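Local coordinates for protein G/U mismatch-specific DNA glycosylase (Deinococcus radiodurans, PDB 2C2Q) that is a mismatch-specific DNA glycosylase of the uracil-DNA glycosylase superfamily, at residues A94-P97 with G98-R102; D104-R107 with R108-H112. The protein carries 1 engineered substitution. One frame throughout, in Å; residues are numbered along the deposited sequence.

Interaction 1 of 2, residues A94-P97 with G98-R102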
loop_
_atom_site.group_PDB
_atom_site.type_symbol
_atom_site.label_atom_id
_atom_site.label_comp_id
_atom_site.label_asym_id
_atom_site.label_seq_id
_atom_site.Cartn_x
_atom_site.Cartn_y
_atom_site.Cartn_z
ATOM N N ALA A 94 9.954 13.179 -4.039
ATOM C CA ALA A 94 10.381 14.456 -4.629
ATOM C C ALA A 94 11.404 14.331 -5.735
ATOM O O ALA A 94 11.526 15.243 -6.566
ATOM C CB ALA A 94 10.918 15.392 -3.568
ATOM N N ALA A 95 12.151 13.243 -5.744
ATOM C CA ALA A 95 13.253 13.063 -6.672
ATOM C C ALA A 95 12.846 12.250 -7.903
ATOM O O ALA A 95 13.596 12.156 -8.857
ATOM C CB ALA A 95 14.398 12.405 -5.968
ATOM N N LEU A 96 11.650 11.649 -7.877
ATOM C CA LEU A 96 11.281 10.741 -8.942
ATOM C C LEU A 96 11.025 11.563 -10.204
ATOM O O LEU A 96 10.440 12.623 -10.084
ATOM C CB LEU A 96 9.995 9.989 -8.557
ATOM C CG LEU A 96 10.151 8.886 -7.468
ATOM C CD1 LEU A 96 8.803 8.233 -7.187
ATOM C CD2 LEU A 96 11.184 7.809 -7.810
ATOM N N PRO A 97 11.405 11.068 -11.377
ATOM C CA PRO A 97 11.021 11.728 -12.655
ATOM C C PRO A 97 9.492 11.653 -12.796
ATOM O O PRO A 97 8.905 10.713 -12.316
ATOM C CB PRO A 97 11.675 10.873 -13.744
ATOM C CG PRO A 97 12.210 9.651 -13.099
ATOM C CD PRO A 97 12.116 9.792 -11.585
ATOM N N GLY A 98 8.882 12.621 -13.468
ATOM C CA GLY A 98 7.419 12.692 -13.554
ATOM C C GLY A 98 6.799 11.437 -14.135
ATOM O O GLY A 98 5.752 10.997 -13.689
ATOM N N GLU A 99 7.441 10.841 -15.121
ATOM C CA GLU A 99 6.924 9.642 -15.770
ATOM C C GLU A 99 6.919 8.400 -14.844
ATOM O O GLU A 99 6.376 7.371 -15.184
ATOM C CB GLU A 99 7.723 9.351 -17.057
ATOM C CG GLU A 99 9.203 9.130 -16.836
ATOM C CD GLU A 99 10.064 10.407 -16.928
ATOM O OE1 GLU A 99 9.623 11.571 -16.622
ATOM O OE2 GLU A 99 11.226 10.226 -17.304
ATOM N N ALA A 100 7.540 8.527 -13.661
ATOM C CA ALA A 100 7.556 7.405 -12.713
ATOM C C ALA A 100 6.152 6.978 -12.216
ATOM O O ALA A 100 5.931 5.789 -11.974
ATOM C CB ALA A 100 8.433 7.758 -11.475
ATOM N N TRP A 101 5.253 7.931 -12.068
ATOM C CA TRP A 101 3.965 7.733 -11.425
ATOM C C TRP A 101 2.979 7.150 -12.419
ATOM O O TRP A 101 2.674 7.810 -13.438
ATOM C CB TRP A 101 3.409 9.058 -10.941
ATOM C CG TRP A 101 4.325 9.849 -10.090
ATOM C CD1 TRP A 101 5.106 10.923 -10.464
ATOM C CD2 TRP A 101 4.581 9.632 -8.691
ATOM N NE1 TRP A 101 5.831 11.379 -9.386
ATOM C CE2 TRP A 101 5.534 10.612 -8.280
ATOM C CE3 TRP A 101 4.113 8.704 -7.750
ATOM C CZ2 TRP A 101 5.999 10.705 -6.970
ATOM C CZ3 TRP A 101 4.580 8.813 -6.408
ATOM C CH2 TRP A 101 5.526 9.787 -6.052
ATOM N N ARG A 102 2.444 5.958 -12.115
ATOM C CA ARG A 102 1.464 5.288 -13.004
ATOM C C ARG A 102 0.176 4.858 -12.291
ATOM O O ARG A 102 -0.103 3.645 -12.188
ATOM C CB ARG A 102 2.105 4.125 -13.803
ATOM C CG ARG A 102 3.339 4.517 -14.646
ATOM C CD ARG A 102 2.976 5.493 -15.790
ATOM N NE ARG A 102 1.891 4.875 -16.568
ATOM C CZ ARG A 102 2.091 3.964 -17.549
ATOM N NH1 ARG A 102 3.333 3.594 -17.897
ATOM N NH2 ARG A 102 1.055 3.400 -18.157
HETATM O O HOH W 1 7.854 13.390 -10.071
#
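Leu96 pushes its CD1 methyl against one face of the indole of Trp101, a knob packed on a flat plate. The methyl sits over the six-membered ring, 4.0 Å from CD1 to the ring centroid and displaced toward the rim, a CH-pi contact; the nearest ring atom is CZ2, 3.7 Å from CD1. The two side chains cross at about a right angle. With chi1 of Trp101 at -53°, CG lies anti to the carbonyl carbon and the indole folds back over the turn.

On the same side of the indole plane, the small CB of Ala100 fits against Leu96 and Pro97, 4.0 Å from Leu96 CB and 4.2 Å from Pro97 CD. Glu99 bends at chi2 and lays its carboxylate against the proline ring, CD 3.6 Å from Pro97 CB. Polar links tie the same residues. Ala100 N donates to Pro97 O over 2.9 Å, approaching from above the carbonyl plane. One water, lying in the indole plane at its edge, accepts from Trp101 NE1 and donates to Leu96 O.

His89 touches both Pro97 and Ala100, while Arg124 and Glu128 of helix 123-130 meet the indole. The bond from Ala100 back to Pro97 is the i to i+3 link of a 3-10 turn, here in the surface loop that leads from strand 80-84 to helix 103-113.

Interaction 2 of 2, residues D104-R107 with R108-H112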
loop_
_atom_site.group_PDB
_atom_site.type_symbol
_atom_site.label_atom_id
_atom_site.label_comp_id
_atom_site.label_asym_id
_atom_site.label_seq_id
_atom_site.Cartn_x
_atom_site.Cartn_y
_atom_site.Cartn_z
ATOM N N ASP A 104 -2.656 4.971 -13.306
ATOM C CA ASP A 104 -3.444 4.328 -14.345
ATOM C C ASP A 104 -3.231 2.822 -14.316
ATOM O O ASP A 104 -4.196 2.088 -14.239
ATOM C CB ASP A 104 -3.138 4.937 -15.727
ATOM C CG ASP A 104 -1.665 4.815 -16.141
ATOM O OD1 ASP A 104 -0.774 5.199 -15.323
ATOM O OD2 ASP A 104 -1.297 4.354 -17.255
ATOM N N GLU A 105 -1.969 2.379 -14.270
ATOM C CA GLU A 105 -1.655 0.956 -14.065
ATOM C C GLU A 105 -2.159 0.433 -12.725
ATOM O O GLU A 105 -2.622 -0.701 -12.641
ATOM C CB GLU A 105 -0.155 0.707 -14.221
ATOM C CG GLU A 105 0.341 0.865 -15.654
ATOM C CD GLU A 105 1.781 0.481 -15.835
ATOM O OE1 GLU A 105 2.620 0.745 -14.933
ATOM O OE2 GLU A 105 2.083 -0.094 -16.902
ATOM N N LEU A 106 -2.088 1.257 -11.678
ATOM C CA LEU A 106 -2.643 0.872 -10.376
ATOM C C LEU A 106 -4.152 0.624 -10.535
ATOM O O LEU A 106 -4.669 -0.364 -10.076
ATOM C CB LEU A 106 -2.417 1.983 -9.334
ATOM C CG LEU A 106 -3.081 1.843 -7.964
ATOM C CD1 LEU A 106 -2.709 0.501 -7.309
ATOM C CD2 LEU A 106 -2.636 3.053 -7.114
ATOM N N ARG A 107 -4.831 1.573 -11.169
ATOM C CA ARG A 107 -6.289 1.475 -11.277
ATOM C C ARG A 107 -6.694 0.240 -12.038
ATOM O O ARG A 107 -7.626 -0.431 -11.632
ATOM C CB ARG A 107 -6.827 2.734 -11.904
ATOM C CG ARG A 107 -7.040 3.879 -10.896
ATOM C CD ARG A 107 -7.453 5.202 -11.616
ATOM N NE ARG A 107 -7.562 6.372 -10.727
ATOM C CZ ARG A 107 -8.611 6.667 -9.964
ATOM N NH1 ARG A 107 -9.687 5.869 -9.930
ATOM N NH2 ARG A 107 -8.584 7.764 -9.195
ATOM N N ARG A 108 -5.967 -0.103 -13.093
ATOM C CA ARG A 108 -6.239 -1.355 -13.837
ATOM C C ARG A 108 -6.086 -2.614 -12.989
ATOM O O ARG A 108 -6.880 -3.538 -13.086
ATOM C CB ARG A 108 -5.357 -1.472 -15.060
ATOM C CG ARG A 108 -5.696 -0.445 -16.113
ATOM C CD ARG A 108 -4.597 -0.230 -17.196
ATOM N NE ARG A 108 -4.162 -1.453 -17.869
ATOM C CZ ARG A 108 -2.897 -1.877 -17.924
ATOM N NH1 ARG A 108 -1.930 -1.164 -17.333
ATOM N NH2 ARG A 108 -2.591 -3.014 -18.564
ATOM N N LYS A 109 -5.051 -2.637 -12.143
ATOM C CA LYS A 109 -4.871 -3.716 -11.225
ATOM C C LYS A 109 -6.043 -3.811 -10.212
ATOM O O LYS A 109 -6.448 -4.877 -9.849
ATOM C CB LYS A 109 -3.522 -3.558 -10.500
ATOM C CG LYS A 109 -2.307 -3.730 -11.426
ATOM C CD LYS A 109 -1.030 -3.205 -10.733
ATOM C CE LYS A 109 0.060 -3.068 -11.721
ATOM N NZ LYS A 109 1.319 -2.454 -11.096
ATOM N N VAL A 110 -6.482 -2.675 -9.674
ATOM C CA VAL A 110 -7.515 -2.683 -8.668
ATOM C C VAL A 110 -8.818 -3.241 -9.274
ATOM O O VAL A 110 -9.531 -3.983 -8.621
ATOM C CB VAL A 110 -7.728 -1.295 -8.099
ATOM C CG1 VAL A 110 -8.928 -1.273 -7.168
ATOM C CG2 VAL A 110 -6.484 -0.881 -7.295
ATOM N N GLU A 111 -9.052 -2.867 -10.517
ATOM C CA GLU A 111 -10.268 -3.264 -11.261
ATOM C C GLU A 111 -10.231 -4.763 -11.505
ATOM O O GLU A 111 -11.252 -5.435 -11.454
ATOM C CB GLU A 111 -10.335 -2.537 -12.605
ATOM C CG GLU A 111 -11.454 -3.067 -13.534
ATOM C CD GLU A 111 -12.836 -3.134 -12.873
ATOM O OE1 GLU A 111 -13.192 -2.218 -12.084
ATOM O OE2 GLU A 111 -13.594 -4.108 -13.142
ATOM N N HIS A 112 -9.044 -5.253 -11.842
ATOM C CA HIS A 112 -8.838 -6.665 -12.088
ATOM C C HIS A 112 -8.941 -7.515 -10.826
ATOM O O HIS A 112 -9.745 -8.464 -10.755
ATOM C CB HIS A 112 -7.516 -6.903 -12.851
ATOM C CG HIS A 112 -7.235 -8.353 -13.066
ATOM N ND1 HIS A 112 -7.850 -9.091 -14.067
ATOM C CD2 HIS A 112 -6.500 -9.233 -12.351
ATOM C CE1 HIS A 112 -7.461 -10.351 -13.977
ATOM N NE2 HIS A 112 -6.632 -10.458 -12.956
HETATM O O HOH W 2 2.826 0.125 -12.490
#
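Glu105 and Arg108 run side by side, pointing the same way off the helix, but their charged ends do not close into a salt bridge. Arg108 bends at chi3 (54°), which swings its guanidinium back along the glutamate, so that Glu105 CG lies at the guanidinium edge, 3.5 Å from Arg108 NH1. The carboxylate and guanidinium planes are turned 33° apart, and Glu105 OE2 stays 4.2 Å from Arg108 NH1. The stronger partner of the glutamate is Arg88, which forms a salt bridge with OE1.

Lys109 keeps an extended chain that passes over a backbone carbonyl: its CG is 3.3 Å from Glu105 O, and CD and CE follow a little farther off. The extension carries NZ to Asp20 for a salt bridge and to Tyr16 OH for a hydrogen bond. A water that donates to Glu105 OE1 over 2.5 Å also accepts a weak bond from Lys109 NZ, joining the two side chains indirectly.

On the inner side of the helix, Leu106 and Val110 slant across each other, touching through Leu106 CD1 and Val110 CG2 at 4.0 Å. Val110 CG2, set beside its own backbone N, faces back along the helix and also comes within 3.4 Å of Leu106 O. Four i to i+4 backbone bonds cross from 104-107 to 108-111, one of them Val110 N to Leu106 O at 3.0 Å.

Helix 103-113 lies against the sheet, with Leu106 resting on Thr83 of strand 80-84 and Phe120 of strand 117-120, Val110 on Val118, and Arg107 NH2 bonded to Thr129 O in helix 123-130.

Interaction 1 is a surface contact in the loop after strand 80-84; interaction 2 is partly buried and lies wholly on helix 103-113, which that loop enters. Their centres are about 18 Å apart, although the segments nearly adjoin in sequence. Where they meet, Arg102, the N-cap residue that ends 98-102, reaches forward through NH2 to OD2 of Asp104 in the first turn of the helix, an ion pair that belongs to neither contact. The chemistry follows the setting: residues 94-102 rely on an aromatic face, small apolar groups and a single backbone bond, whereas 104-112 combines regular helical bonding, an apolar side facing the sheet and charged side chains whose main partners lie outside the helix.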